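Local coordinates for protein deoxyribodipyrimidine photo-lyase (Oryza sativa Japonica Group, PDB 3UMV) that repairs UV-damaged DNA by using light and a bound FAD to split cyclobutane pyrimidine dimers back into separate pyrimidines, at residues Gly38-Met44 and Ala130-Asp136; Asn53-His58 and His164-Ala168; Ala67-Ala71 and Val209-Arg214; Ile121-Gln126 and Val150-Leu154; Val171-Thr176 and Val195-Leu200. Where two conformers were deposited one is given. Residues are numbered along the deposited sequence.

Contact 1: residues Gly38-Met44 and Ala130-Asp136; sequences GPVVYWM and ASTLVAD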
# COMPACT_ATOMS: atom_id res chain seq x y z
N GLY A 38 26.76 -8.10 -18.44
CA GLY A 38 26.02 -6.84 -18.45
C GLY A 38 25.43 -6.55 -17.08
O GLY A 38 25.11 -7.47 -16.33
N PRO A 39 25.29 -5.26 -16.75
CA PRO A 39 24.72 -4.81 -15.47
C PRO A 39 23.35 -5.42 -15.18
O PRO A 39 22.60 -5.77 -16.09
CB PRO A 39 24.57 -3.30 -15.66
CG PRO A 39 25.66 -2.95 -16.68
CD PRO A 39 25.71 -4.13 -17.60
N VAL A 40 23.03 -5.55 -13.89
CA VAL A 40 21.69 -5.89 -13.47
C VAL A 40 21.04 -4.62 -12.94
O VAL A 40 21.65 -3.88 -12.16
CB VAL A 40 21.70 -6.96 -12.35
CG1 VAL A 40 20.27 -7.23 -11.85
CG2 VAL A 40 22.40 -8.24 -12.83
N VAL A 41 19.81 -4.35 -13.38
CA VAL A 41 19.09 -3.16 -12.93
C VAL A 41 17.84 -3.56 -12.18
O VAL A 41 17.03 -4.33 -12.71
CB VAL A 41 18.66 -2.29 -14.12
CG1 VAL A 41 17.84 -1.07 -13.63
CG2 VAL A 41 19.87 -1.85 -14.92
N TYR A 42 17.69 -3.07 -10.95
CA TYR A 42 16.46 -3.24 -10.19
C TYR A 42 15.61 -1.99 -10.36
O TYR A 42 15.98 -0.90 -9.93
CB TYR A 42 16.76 -3.52 -8.70
CG TYR A 42 15.57 -3.36 -7.77
CD1 TYR A 42 14.29 -3.76 -8.15
CD2 TYR A 42 15.73 -2.83 -6.49
CE1 TYR A 42 13.19 -3.61 -7.30
CE2 TYR A 42 14.63 -2.68 -5.62
CZ TYR A 42 13.38 -3.08 -6.03
OH TYR A 42 12.29 -2.95 -5.18
N TRP A 43 14.49 -2.15 -11.07
CA TRP A 43 13.51 -1.10 -11.20
C TRP A 43 12.64 -1.12 -9.95
O TRP A 43 11.73 -1.93 -9.81
CB TRP A 43 12.67 -1.31 -12.48
CG TRP A 43 11.51 -0.36 -12.62
CD1 TRP A 43 11.28 0.78 -11.91
CD2 TRP A 43 10.39 -0.50 -13.52
NE1 TRP A 43 10.12 1.37 -12.32
CE2 TRP A 43 9.54 0.61 -13.30
CE3 TRP A 43 10.03 -1.45 -14.49
CZ2 TRP A 43 8.34 0.79 -14.02
CZ3 TRP A 43 8.83 -1.25 -15.21
CH2 TRP A 43 8.01 -0.15 -14.96
N MET A 44 12.97 -0.24 -9.01
CA MET A 44 12.24 -0.09 -7.76
C MET A 44 10.96 0.69 -8.00
O MET A 44 10.99 1.77 -8.59
CB MET A 44 13.12 0.69 -6.78
CG MET A 44 12.48 0.93 -5.41
SD MET A 44 13.57 1.95 -4.40
CE MET A 44 14.74 0.75 -3.78
N ALA A 130 22.38 -3.65 -20.22
CA ALA A 130 22.00 -4.50 -19.09
C ALA A 130 21.67 -5.92 -19.54
O ALA A 130 21.14 -6.14 -20.63
CB ALA A 130 20.82 -3.89 -18.32
N SER A 131 22.01 -6.88 -18.69
CA SER A 131 21.69 -8.28 -18.96
C SER A 131 20.30 -8.60 -18.43
O SER A 131 19.54 -9.32 -19.07
CB SER A 131 22.71 -9.18 -18.27
OG SER A 131 22.70 -8.96 -16.88
N THR A 132 19.98 -8.06 -17.26
CA THR A 132 18.70 -8.35 -16.63
C THR A 132 18.05 -7.12 -16.01
O THR A 132 18.71 -6.31 -15.37
CB THR A 132 18.84 -9.44 -15.55
OG1 THR A 132 19.53 -10.57 -16.09
CG2 THR A 132 17.47 -9.89 -15.04
N LEU A 133 16.74 -6.99 -16.21
CA LEU A 133 15.93 -6.02 -15.48
C LEU A 133 15.10 -6.78 -14.46
O LEU A 133 14.42 -7.75 -14.81
CB LEU A 133 15.00 -5.28 -16.45
CG LEU A 133 13.92 -4.38 -15.83
CD1 LEU A 133 14.55 -3.15 -15.20
CD2 LEU A 133 12.90 -3.97 -16.89
N VAL A 134 15.15 -6.36 -13.20
CA VAL A 134 14.32 -6.97 -12.16
C VAL A 134 13.28 -5.96 -11.71
O VAL A 134 13.62 -4.85 -11.35
CB VAL A 134 15.16 -7.39 -10.94
CG1 VAL A 134 14.24 -8.01 -9.86
CG2 VAL A 134 16.27 -8.36 -11.37
N ALA A 135 12.01 -6.34 -11.72
CA ALA A 135 10.98 -5.44 -11.19
C ALA A 135 10.36 -6.02 -9.93
O ALA A 135 10.40 -7.23 -9.73
CB ALA A 135 9.91 -5.17 -12.24
N ASP A 136 9.81 -5.16 -9.07
CA ASP A 136 9.00 -5.62 -7.96
C ASP A 136 7.53 -5.73 -8.38
O ASP A 136 7.20 -5.57 -9.57
CB ASP A 136 9.22 -4.80 -6.65
CG ASP A 136 9.05 -3.28 -6.83
OD1 ASP A 136 9.80 -2.50 -6.18
OD2 ASP A 136 8.14 -2.85 -7.58
O HOH W 1 24.53 -10.06 -15.49
O HOH W 2 9.06 -2.42 -10.24
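Two parallel strands meet here, with axes 4.7 Å apart and directions 23° apart. Gly-38 starts the pairing in the loop before strand 40-44. A water bridges it to the other segment, 2.8 Å from Gly-38 O and 2.5 Å from Ser-131 OG. At Pro-39 the backbone bonding begins, with Ser-131 N donating to Pro-39 O at 2.9 Å. Val-40 sends CG1 to within 4.2 Å of Val-134 CG2, on the same sheet face as Tyr-42 and Thr-132. Val-41 bonds in both directions: its N donates to Thr-132 O at 3.0 Å, and its O accepts from Val-134 N at 2.8 Å. On the other face, Val-41 CG1 lies 4.2 Å from Leu-133 CD1. Tyr-42 OH donates to Asp-136 OD1 at 2.7 Å, so a side-chain bond joins the C-terminal ends of the strands. Trp-43 N donates to Val-134 O at 2.9 Å, and Trp-43 CB packs 3.8 Å from Leu-133 CD1. A second water takes over beyond this point, linking Trp-43 O with Asp-136 N and OD2. The pair forms the middle of the photolyase alpha/beta domain's sheet, among its parallel strands, flanked by strands 70-75 and 162-166. Helix 54-66 packs on the Val-40 and Tyr-42 face, while helices 120-127 and 141-157 pack on the face of Trp-43 and Leu-133.

Contact 2: residues Asn53-His58 and His164-Ala168; sequences NWALLH and HQVDA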
# COMPACT_ATOMS: atom_id res chain seq x y z
N ASN A 53 14.45 -6.52 1.19
CA ASN A 53 13.81 -6.32 -0.10
C ASN A 53 14.18 -7.48 -1.04
O ASN A 53 15.28 -7.51 -1.58
CB ASN A 53 14.24 -4.97 -0.67
CG ASN A 53 13.56 -4.66 -1.99
OD1 ASN A 53 13.25 -5.56 -2.76
ND2 ASN A 53 13.33 -3.38 -2.26
N TRP A 54 13.26 -8.42 -1.24
CA TRP A 54 13.59 -9.60 -2.05
C TRP A 54 13.93 -9.28 -3.49
O TRP A 54 14.68 -10.02 -4.11
CB TRP A 54 12.48 -10.66 -2.01
CG TRP A 54 12.33 -11.35 -0.68
CD1 TRP A 54 11.21 -11.36 0.11
CD2 TRP A 54 13.31 -12.14 0.00
NE1 TRP A 54 11.44 -12.10 1.25
CE2 TRP A 54 12.72 -12.57 1.22
CE3 TRP A 54 14.63 -12.51 -0.28
CZ2 TRP A 54 13.41 -13.38 2.14
CZ3 TRP A 54 15.32 -13.30 0.64
CH2 TRP A 54 14.70 -13.73 1.83
N ALA A 55 13.38 -8.19 -4.02
CA ALA A 55 13.63 -7.86 -5.42
C ALA A 55 15.08 -7.39 -5.56
O ALA A 55 15.79 -7.81 -6.46
CB ALA A 55 12.66 -6.81 -5.91
N LEU A 56 15.52 -6.54 -4.63
CA LEU A 56 16.89 -6.07 -4.63
C LEU A 56 17.88 -7.24 -4.38
O LEU A 56 18.89 -7.36 -5.06
CB LEU A 56 17.08 -4.98 -3.57
CG LEU A 56 18.52 -4.48 -3.41
CD1 LEU A 56 19.02 -3.93 -4.74
CD2 LEU A 56 18.61 -3.42 -2.30
N LEU A 57 17.56 -8.10 -3.41
CA LEU A 57 18.37 -9.28 -3.10
C LEU A 57 18.52 -10.17 -4.33
O LEU A 57 19.62 -10.66 -4.62
CB LEU A 57 17.76 -10.07 -1.94
CG LEU A 57 17.96 -9.48 -0.55
CD1 LEU A 57 17.03 -10.13 0.47
CD2 LEU A 57 19.40 -9.64 -0.13
N HIS A 58 17.43 -10.38 -5.05
CA HIS A 58 17.46 -11.17 -6.27
C HIS A 58 18.38 -10.54 -7.32
O HIS A 58 19.21 -11.22 -7.92
CB HIS A 58 16.06 -11.37 -6.84
CG HIS A 58 16.02 -12.27 -8.03
ND1 HIS A 58 15.56 -11.86 -9.26
CD2 HIS A 58 16.42 -13.55 -8.18
CE1 HIS A 58 15.66 -12.86 -10.12
NE2 HIS A 58 16.18 -13.90 -9.49
N HIS A 164 12.80 -10.14 -14.95
CA HIS A 164 12.26 -10.94 -13.85
C HIS A 164 11.42 -10.02 -12.98
O HIS A 164 11.75 -8.85 -12.82
CB HIS A 164 13.37 -11.50 -12.96
CG HIS A 164 14.28 -12.48 -13.64
ND1 HIS A 164 15.25 -13.17 -12.95
CD2 HIS A 164 14.37 -12.88 -14.93
CE1 HIS A 164 15.91 -13.96 -13.79
NE2 HIS A 164 15.40 -13.79 -15.00
N GLN A 165 10.33 -10.56 -12.44
CA GLN A 165 9.55 -9.85 -11.43
C GLN A 165 9.58 -10.61 -10.11
O GLN A 165 9.41 -11.83 -10.08
CB GLN A 165 8.11 -9.68 -11.87
CG GLN A 165 7.23 -8.98 -10.84
CD GLN A 165 5.85 -8.73 -11.37
OE1 GLN A 165 5.21 -9.62 -11.90
NE2 GLN A 165 5.39 -7.50 -11.24
N VAL A 166 9.78 -9.90 -9.02
CA VAL A 166 9.87 -10.53 -7.72
C VAL A 166 8.79 -9.93 -6.83
O VAL A 166 8.64 -8.71 -6.79
CB VAL A 166 11.27 -10.27 -7.09
CG1 VAL A 166 11.33 -10.85 -5.67
CG2 VAL A 166 12.36 -10.88 -7.97
N ASP A 167 8.01 -10.77 -6.17
CA ASP A 167 7.11 -10.26 -5.14
C ASP A 167 7.93 -9.97 -3.89
O ASP A 167 8.32 -10.89 -3.16
CB ASP A 167 5.98 -11.23 -4.84
CG ASP A 167 4.92 -10.63 -3.92
OD1 ASP A 167 5.20 -9.63 -3.24
OD2 ASP A 167 3.81 -11.19 -3.86
N ALA A 168 8.19 -8.68 -3.67
CA ALA A 168 8.95 -8.23 -2.52
C ALA A 168 8.04 -7.68 -1.43
O ALA A 168 8.51 -7.31 -0.36
CB ALA A 168 9.96 -7.14 -2.94
O HOH W 3 10.88 -8.16 0.36
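Val-166 loses the most surface in this contact, followed by His-58 and Ala-168. Val-166 lies on strand 164-166 and points its side chain at the first turn of helix 54-66. Its CG1 is 3.8 Å from Trp-54 CB, and its CB is 3.9 Å from Ala-55 CB. The small alanine lets the helix come close at this point. His-58, one turn further on, fills the space beside the same valine: His-58 ND1 is 3.6 Å from Val-166 CG2. The ring of His-58 also meets that of His-164 rim to rim, with centroids 5.1 Å apart. Ala-168 follows the strand and fits against the helix start. Its CB is 4.0 Å from Ala-55 CB and 3.7 Å from Asn-53 OD1. That oxygen caps the helix, accepting from Leu-56 N at 3.1 Å, while Asn-53 ND2 bonds to Arg-49 O and Tyr-42 OH. A water completes the junction, accepting from Trp-54 N at 2.9 Å and donating to Ala-168 O at 2.6 Å. The strand and helix directions differ by 141°. Such packing of a helix on the C-terminal end of a parallel strand is characteristic of the Rossmann-like alpha/beta domain of photolyases.

Contact 3: residues Ala67-Ala71 and Val209-Arg214; sequences ASPLA and VVPWDR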
# COMPACT_ATOMS: atom_id res chain seq x y z
N ALA A 67 29.27 -11.83 -12.15
CA ALA A 67 30.40 -10.91 -12.08
C ALA A 67 30.09 -9.57 -12.74
O ALA A 67 30.95 -8.97 -13.38
CB ALA A 67 31.66 -11.55 -12.68
N SER A 68 28.85 -9.10 -12.57
CA SER A 68 28.39 -7.88 -13.21
C SER A 68 27.97 -6.86 -12.16
O SER A 68 27.67 -7.24 -11.02
CB SER A 68 27.22 -8.18 -14.15
OG SER A 68 27.62 -9.11 -15.15
N PRO A 69 27.97 -5.57 -12.53
CA PRO A 69 27.58 -4.50 -11.61
C PRO A 69 26.07 -4.42 -11.41
O PRO A 69 25.30 -4.98 -12.21
CB PRO A 69 28.09 -3.24 -12.30
CG PRO A 69 28.09 -3.58 -13.73
CD PRO A 69 28.44 -5.04 -13.82
N LEU A 70 25.66 -3.72 -10.36
CA LEU A 70 24.27 -3.65 -9.91
C LEU A 70 23.85 -2.19 -9.74
O LEU A 70 24.58 -1.41 -9.14
CB LEU A 70 24.13 -4.36 -8.57
CG LEU A 70 22.75 -4.28 -7.89
CD1 LEU A 70 21.70 -5.01 -8.69
CD2 LEU A 70 22.81 -4.84 -6.49
N ALA A 71 22.68 -1.84 -10.26
CA ALA A 71 22.13 -0.49 -10.12
C ALA A 71 20.66 -0.54 -9.73
O ALA A 71 19.96 -1.51 -10.05
CB ALA A 71 22.30 0.29 -11.39
N VAL A 209 28.88 -7.20 -4.76
CA VAL A 209 28.92 -7.11 -6.21
C VAL A 209 30.11 -6.25 -6.62
O VAL A 209 30.56 -5.40 -5.85
CB VAL A 209 27.63 -6.49 -6.79
CG1 VAL A 209 26.43 -7.36 -6.44
CG2 VAL A 209 27.44 -5.08 -6.26
N VAL A 210 30.62 -6.47 -7.83
CA VAL A 210 31.75 -5.69 -8.31
C VAL A 210 31.35 -4.21 -8.37
O VAL A 210 30.18 -3.90 -8.53
CB VAL A 210 32.25 -6.16 -9.70
CG1 VAL A 210 32.61 -7.64 -9.66
CG2 VAL A 210 31.22 -5.90 -10.77
N PRO A 211 32.33 -3.31 -8.23
CA PRO A 211 31.99 -1.88 -8.19
C PRO A 211 31.37 -1.39 -9.49
O PRO A 211 31.58 -1.98 -10.56
CB PRO A 211 33.35 -1.21 -7.95
CG PRO A 211 34.35 -2.21 -8.38
CD PRO A 211 33.77 -3.54 -8.06
N TRP A 212 30.62 -0.30 -9.40
CA TRP A 212 29.96 0.26 -10.57
C TRP A 212 30.91 1.11 -11.38
O TRP A 212 31.50 2.07 -10.88
CB TRP A 212 28.75 1.09 -10.15
CG TRP A 212 27.98 1.62 -11.31
CD1 TRP A 212 28.14 2.84 -11.90
CD2 TRP A 212 26.92 0.96 -12.02
NE1 TRP A 212 27.24 2.98 -12.94
CE2 TRP A 212 26.48 1.84 -13.02
CE3 TRP A 212 26.30 -0.29 -11.89
CZ2 TRP A 212 25.45 1.52 -13.91
CZ3 TRP A 212 25.27 -0.61 -12.76
CH2 TRP A 212 24.86 0.29 -13.76
N ASP A 213 31.05 0.76 -12.66
CA ASP A 213 31.98 1.45 -13.53
C ASP A 213 31.31 1.89 -14.83
O ASP A 213 31.98 2.11 -15.84
CB ASP A 213 33.17 0.54 -13.84
CG ASP A 213 32.79 -0.64 -14.73
OD1 ASP A 213 33.64 -1.05 -15.55
OD2 ASP A 213 31.65 -1.14 -14.63
N ARG A 214 29.99 2.00 -14.82
CA ARG A 214 29.26 2.38 -16.03
C ARG A 214 28.77 3.82 -15.92
O ARG A 214 29.31 4.62 -15.16
CB ARG A 214 28.08 1.44 -16.28
CG ARG A 214 28.45 -0.04 -16.31
CD ARG A 214 29.49 -0.36 -17.38
NE ARG A 214 29.90 -1.76 -17.32
CZ ARG A 214 29.27 -2.75 -17.95
NH1 ARG A 214 28.21 -2.49 -18.70
NH2 ARG A 214 29.71 -3.99 -17.83
O HOH W 4 29.01 -8.56 -9.02
O HOH W 5 27.84 -2.40 -8.99
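This contact lies at the edge of the photolyase alpha/beta domain, where a helix-to-strand turn meets a later loop. Ala-67 ends the preceding helix in a Schellman motif, with a positive phi of 57°. The chain then runs through Pro-69 into strand 70-75, and segment 209-214, without regular structure, passes alongside it. Pro-69 is the main bump. It gives up 99 Å² and fits into a hollow formed by Val-210, Trp-212 and Arg-214. Val-210 CG2 closes one part of this hollow, 4.2 Å from Pro-69 CD. The indole closes another, with Trp-212 CE3 3.5 Å from Pro-69 CB. The guanidinium of Arg-214 presents a face to Pro-69 CG, and Arg-214 NE forms a salt bridge with Asp-213 OD2 at 3.3 Å. The indole also extends along the start of the strand, where the small Ala-71 leaves room for it. Trp-212 NE1 itself bonds to Glu-215 O. Further back in the loop, Val-209 CG2 packs 4.1 Å from Leu-70 CB. Two waters fill the gaps between the backbones. One donates to Ser-68 O at 2.7 Å and accepts from Val-210 N at 2.9 Å. The other accepts from Leu-70 N at 2.9 Å and donates to Val-210 O at 2.8 Å. The closest approach of apolar side chains is 3.4 Å, from Ala-71 CB to Trp-212 CZ3.

Contact 4: residues Ile121-Gln126 and Val150-Leu154; sequences IPALVQ and VVGDL. Unlike the reference sequence in segment 121-126: Gln-126 (reference Arg).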
# COMPACT_ATOMS: atom_id res chain seq x y z
N ILE A 121 13.09 3.76 -18.12
CA ILE A 121 13.64 2.52 -17.59
C ILE A 121 14.25 1.67 -18.72
O ILE A 121 15.42 1.30 -18.66
CB ILE A 121 12.57 1.72 -16.80
CG1 ILE A 121 12.14 2.51 -15.56
CG2 ILE A 121 13.06 0.32 -16.43
CD1 ILE A 121 13.24 2.69 -14.53
N PRO A 122 13.45 1.37 -19.76
CA PRO A 122 14.06 0.62 -20.86
C PRO A 122 15.18 1.40 -21.55
O PRO A 122 16.16 0.80 -22.01
CB PRO A 122 12.89 0.38 -21.82
CG PRO A 122 11.83 1.33 -21.40
CD PRO A 122 12.00 1.50 -19.92
N ALA A 123 15.04 2.72 -21.61
CA ALA A 123 16.09 3.54 -22.19
C ALA A 123 17.41 3.32 -21.45
O ALA A 123 18.45 3.13 -22.07
CB ALA A 123 15.70 5.01 -22.16
N LEU A 124 17.35 3.34 -20.12
CA LEU A 124 18.55 3.13 -19.31
C LEU A 124 19.12 1.73 -19.52
O LEU A 124 20.32 1.56 -19.72
CB LEU A 124 18.27 3.36 -17.82
CG LEU A 124 19.44 2.99 -16.91
CD1 LEU A 124 20.52 4.05 -16.99
CD2 LEU A 124 18.98 2.84 -15.47
N VAL A 125 18.25 0.73 -19.48
CA VAL A 125 18.66 -0.66 -19.63
C VAL A 125 19.47 -0.84 -20.92
O VAL A 125 20.47 -1.57 -20.94
CB VAL A 125 17.44 -1.62 -19.60
CG1 VAL A 125 17.81 -2.98 -20.17
CG2 VAL A 125 16.90 -1.75 -18.18
N GLN A 126 19.07 -0.14 -21.98
CA GLN A 126 19.77 -0.25 -23.26
C GLN A 126 21.09 0.51 -23.31
O GLN A 126 22.06 0.02 -23.89
CB GLN A 126 18.85 0.16 -24.42
CG GLN A 126 17.75 -0.85 -24.68
CD GLN A 126 16.76 -0.40 -25.72
OE1 GLN A 126 15.65 0.04 -25.39
NE2 GLN A 126 17.13 -0.52 -26.99
N VAL A 150 6.95 -1.68 -20.64
CA VAL A 150 8.40 -1.77 -20.58
C VAL A 150 8.90 -3.11 -21.10
O VAL A 150 9.91 -3.18 -21.81
CB VAL A 150 8.92 -1.56 -19.15
CG1 VAL A 150 10.37 -1.99 -19.04
CG2 VAL A 150 8.72 -0.10 -18.73
N VAL A 151 8.18 -4.18 -20.76
CA VAL A 151 8.52 -5.52 -21.23
C VAL A 151 8.42 -5.58 -22.75
O VAL A 151 9.30 -6.11 -23.43
CB VAL A 151 7.62 -6.59 -20.58
CG1 VAL A 151 7.80 -7.93 -21.26
CG2 VAL A 151 7.95 -6.71 -19.10
N GLY A 152 7.35 -4.99 -23.29
CA GLY A 152 7.16 -4.91 -24.73
C GLY A 152 8.22 -4.08 -25.43
O GLY A 152 8.68 -4.44 -26.50
N ASP A 153 8.59 -2.95 -24.83
CA ASP A 153 9.65 -2.12 -25.38
C ASP A 153 10.95 -2.91 -25.46
O ASP A 153 11.62 -2.93 -26.50
CB ASP A 153 9.87 -0.86 -24.54
CG ASP A 153 8.68 0.08 -24.56
OD1 ASP A 153 7.81 -0.06 -25.45
OD2 ASP A 153 8.61 0.97 -23.68
N LEU A 154 11.30 -3.58 -24.37
CA LEU A 154 12.52 -4.40 -24.36
C LEU A 154 12.42 -5.60 -25.29
O LEU A 154 13.41 -5.98 -25.91
CB LEU A 154 12.82 -4.87 -22.94
CG LEU A 154 13.29 -3.76 -22.02
CD1 LEU A 154 13.60 -4.31 -20.63
CD2 LEU A 154 14.51 -3.06 -22.62
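In the Rossmann-like alpha/beta domain, helices 120-127 and 141-157 lie side by side on one face of the sheet. Their short segments here cross at -36°, with axes 9.8 Å apart. The contact is apolar packing. Pro-122 sits at its centre, with its ring directed at the other helix. Val-150 is t at chi1 (166°), and both its methyls face Pro-122: CG2 is 3.8 Å and CG1 4.0 Å from Pro-122 CD. Val-150 CG1 is also 4.4 Å from Ile-121 CG2. Ile-121 is m at both chi1 and chi2. This leads the end of its side chain away from helix 150-154, and the residue packs on Leu-133 and Phe-114 of the sheet. Leu-154 starts out sideways from its helix, but its m,t rotamer extends it across the gap. Its CD2 reaches Pro-122 CB at 3.9 Å. Asp-153 lies at the more open side, with OD2 4.0 Å from Pro-122 CG and OD1 in a salt bridge with Arg-156. Gln-126, which differs from the reference sequence, is there too, with OE1 4.3 Å from Leu-154 CD2. Val-125, in a t rotamer, lies nearer the sheet: its CG1 is 4.1 Å from Leu-154 CD2.

Contact 5: residues Val171-Thr176 and Val195-Leu200; sequences VVPVWT and VMDEYL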
# COMPACT_ATOMS: atom_id res chain seq x y z
N VAL A 171 4.53 -11.68 2.16
CA VAL A 171 5.26 -12.78 2.79
C VAL A 171 5.16 -14.01 1.90
O VAL A 171 6.17 -14.65 1.61
CB VAL A 171 4.70 -13.13 4.20
CG1 VAL A 171 5.51 -14.27 4.81
CG2 VAL A 171 4.75 -11.91 5.11
N VAL A 172 3.94 -14.35 1.50
CA VAL A 172 3.75 -15.46 0.58
C VAL A 172 3.51 -14.85 -0.80
O VAL A 172 2.61 -14.02 -0.97
CB VAL A 172 2.53 -16.33 1.00
CG1 VAL A 172 2.38 -17.52 0.07
CG2 VAL A 172 2.68 -16.82 2.46
N PRO A 173 4.31 -15.25 -1.79
CA PRO A 173 4.15 -14.67 -3.13
C PRO A 173 2.71 -14.72 -3.62
O PRO A 173 2.04 -15.74 -3.43
CB PRO A 173 5.04 -15.57 -3.99
CG PRO A 173 6.09 -16.05 -3.05
CD PRO A 173 5.44 -16.19 -1.71
N VAL A 174 2.24 -13.62 -4.21
CA VAL A 174 0.84 -13.50 -4.60
C VAL A 174 0.36 -14.64 -5.53
O VAL A 174 -0.77 -15.12 -5.39
CB VAL A 174 0.56 -12.13 -5.26
CG1 VAL A 174 1.37 -11.98 -6.57
CG2 VAL A 174 -0.94 -11.98 -5.52
N TRP A 175 1.20 -15.07 -6.46
CA TRP A 175 0.80 -16.11 -7.42
C TRP A 175 0.89 -17.51 -6.81
O TRP A 175 0.36 -18.48 -7.36
CB TRP A 175 1.64 -16.01 -8.71
CG TRP A 175 3.04 -15.62 -8.44
CD1 TRP A 175 4.01 -16.37 -7.83
CD2 TRP A 175 3.64 -14.35 -8.72
NE1 TRP A 175 5.17 -15.66 -7.73
CE2 TRP A 175 4.98 -14.41 -8.26
CE3 TRP A 175 3.19 -13.17 -9.32
CZ2 TRP A 175 5.85 -13.34 -8.38
CZ3 TRP A 175 4.06 -12.12 -9.45
CH2 TRP A 175 5.38 -12.21 -8.99
N THR A 176 1.53 -17.61 -5.65
CA THR A 176 1.69 -18.87 -4.95
C THR A 176 0.66 -19.03 -3.83
O THR A 176 0.18 -20.14 -3.57
CB THR A 176 3.09 -18.97 -4.34
OG1 THR A 176 4.06 -18.93 -5.40
CG2 THR A 176 3.26 -20.26 -3.56
N VAL A 195 1.78 -22.76 4.29
CA VAL A 195 3.10 -22.48 3.77
C VAL A 195 3.77 -21.32 4.50
O VAL A 195 4.81 -20.83 4.09
CB VAL A 195 3.04 -22.14 2.26
CG1 VAL A 195 2.54 -23.33 1.46
CG2 VAL A 195 2.16 -20.93 2.01
N MET A 196 3.16 -20.89 5.60
CA MET A 196 3.69 -19.73 6.32
C MET A 196 5.09 -20.00 6.83
O MET A 196 5.96 -19.14 6.72
CB MET A 196 2.76 -19.31 7.46
CG MET A 196 3.10 -17.94 8.05
SD MET A 196 2.94 -16.54 6.89
CE MET A 196 1.29 -16.78 6.25
N ASP A 197 5.33 -21.20 7.37
CA ASP A 197 6.66 -21.53 7.89
C ASP A 197 7.73 -21.51 6.80
O ASP A 197 8.89 -21.20 7.05
CB ASP A 197 6.64 -22.89 8.62
CG ASP A 197 5.91 -22.83 9.95
OD1 ASP A 197 5.74 -21.71 10.50
OD2 ASP A 197 5.52 -23.90 10.46
N GLU A 198 7.33 -21.82 5.57
CA GLU A 198 8.24 -21.80 4.44
C GLU A 198 8.65 -20.40 3.97
O GLU A 198 9.74 -20.23 3.42
CB GLU A 198 7.65 -22.60 3.27
CG GLU A 198 8.49 -22.59 2.01
CD GLU A 198 7.98 -23.55 0.94
OE1 GLU A 198 6.86 -24.09 1.11
OE2 GLU A 198 8.69 -23.75 -0.06
N TYR A 199 7.78 -19.41 4.17
CA TYR A 199 8.02 -18.06 3.64
C TYR A 199 8.32 -16.99 4.68
O TYR A 199 8.99 -15.98 4.37
CB TYR A 199 6.84 -17.62 2.77
CG TYR A 199 6.73 -18.44 1.51
CD1 TYR A 199 7.57 -18.20 0.44
CD2 TYR A 199 5.81 -19.47 1.41
CE1 TYR A 199 7.50 -18.95 -0.70
CE2 TYR A 199 5.72 -20.24 0.25
CZ TYR A 199 6.57 -19.96 -0.80
OH TYR A 199 6.51 -20.69 -1.96
N LEU A 200 7.84 -17.18 5.90
CA LEU A 200 8.13 -16.23 6.97
C LEU A 200 9.49 -16.54 7.60
O LEU A 200 9.57 -17.12 8.68
CB LEU A 200 7.02 -16.21 8.02
CG LEU A 200 7.18 -15.15 9.10
CD1 LEU A 200 7.42 -13.77 8.49
CD2 LEU A 200 5.92 -15.12 9.97
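Segment 171-176, just past the last strand of the photolyase alpha/beta domain, begins as an irregular loop and turns into a weakly bonded helix at about 174-176. Thr-176 N donates to Pro-173 O at 2.9 Å. Segment 195-200 holds the short helix 196-199, with Val-195 at its N-cap position. Leu-200 leaves helical geometry, although its N still donates to Met-196 O at 2.8 Å. The backbones come nearest at Val-172 and Tyr-199, whose CA atoms are 5.9 Å apart. Both elements lie between the sheet and the helices around the FAD. Tyr-199 CB is 3.3 Å from Val-171 O, and its ring runs along the loop towards Thr-176. Tyr-199 OH ends 3.6 Å from Thr-176 CG2. Val-171 CG1 fits among three residues of the other segment, at 4.0 Å from Met-196 SD, 4.1 Å from Tyr-199 CB and 4.0 Å from Leu-200 CB. Both methyls of Val-172 lie near Val-195 CG2, CG1 at 3.9 Å and CG2 at 4.2 Å, and Val-172 CG2 is also 4.0 Å from Met-196 CE. Val-171 N and Val-172 N both bond to Glu-325, a residue that probably lines the cofactor site; the side chain of Val-171 itself comes within about 10 Å of the FAD. Pro-173 makes a CH-pi contact, with its CD 3.9 Å from the centroid of the Tyr-199 ring and over the ring face.

From the N terminus, strand 40-44, helix 54-66 and strand 70-75 supply the first segments of contacts 1, 2 and 3. Contact 1 closes at strand 132-135, contact 2 at strand 162-166 and contact 3 in the loop at 209-214. Their segments alternate, so these three loops cross one another. Contact 4 opens at 121-126 and closes at 150-154. It crosses contact 1 and is nested inside contacts 2 and 3. Contact 5 follows contacts 1, 2 and 4 in series and is nested inside contact 3. Together they tie the sheet to helices on both faces, to the loop at 209-214 beside the start of strand 70-75, and to the connection leading towards the FAD-binding helices.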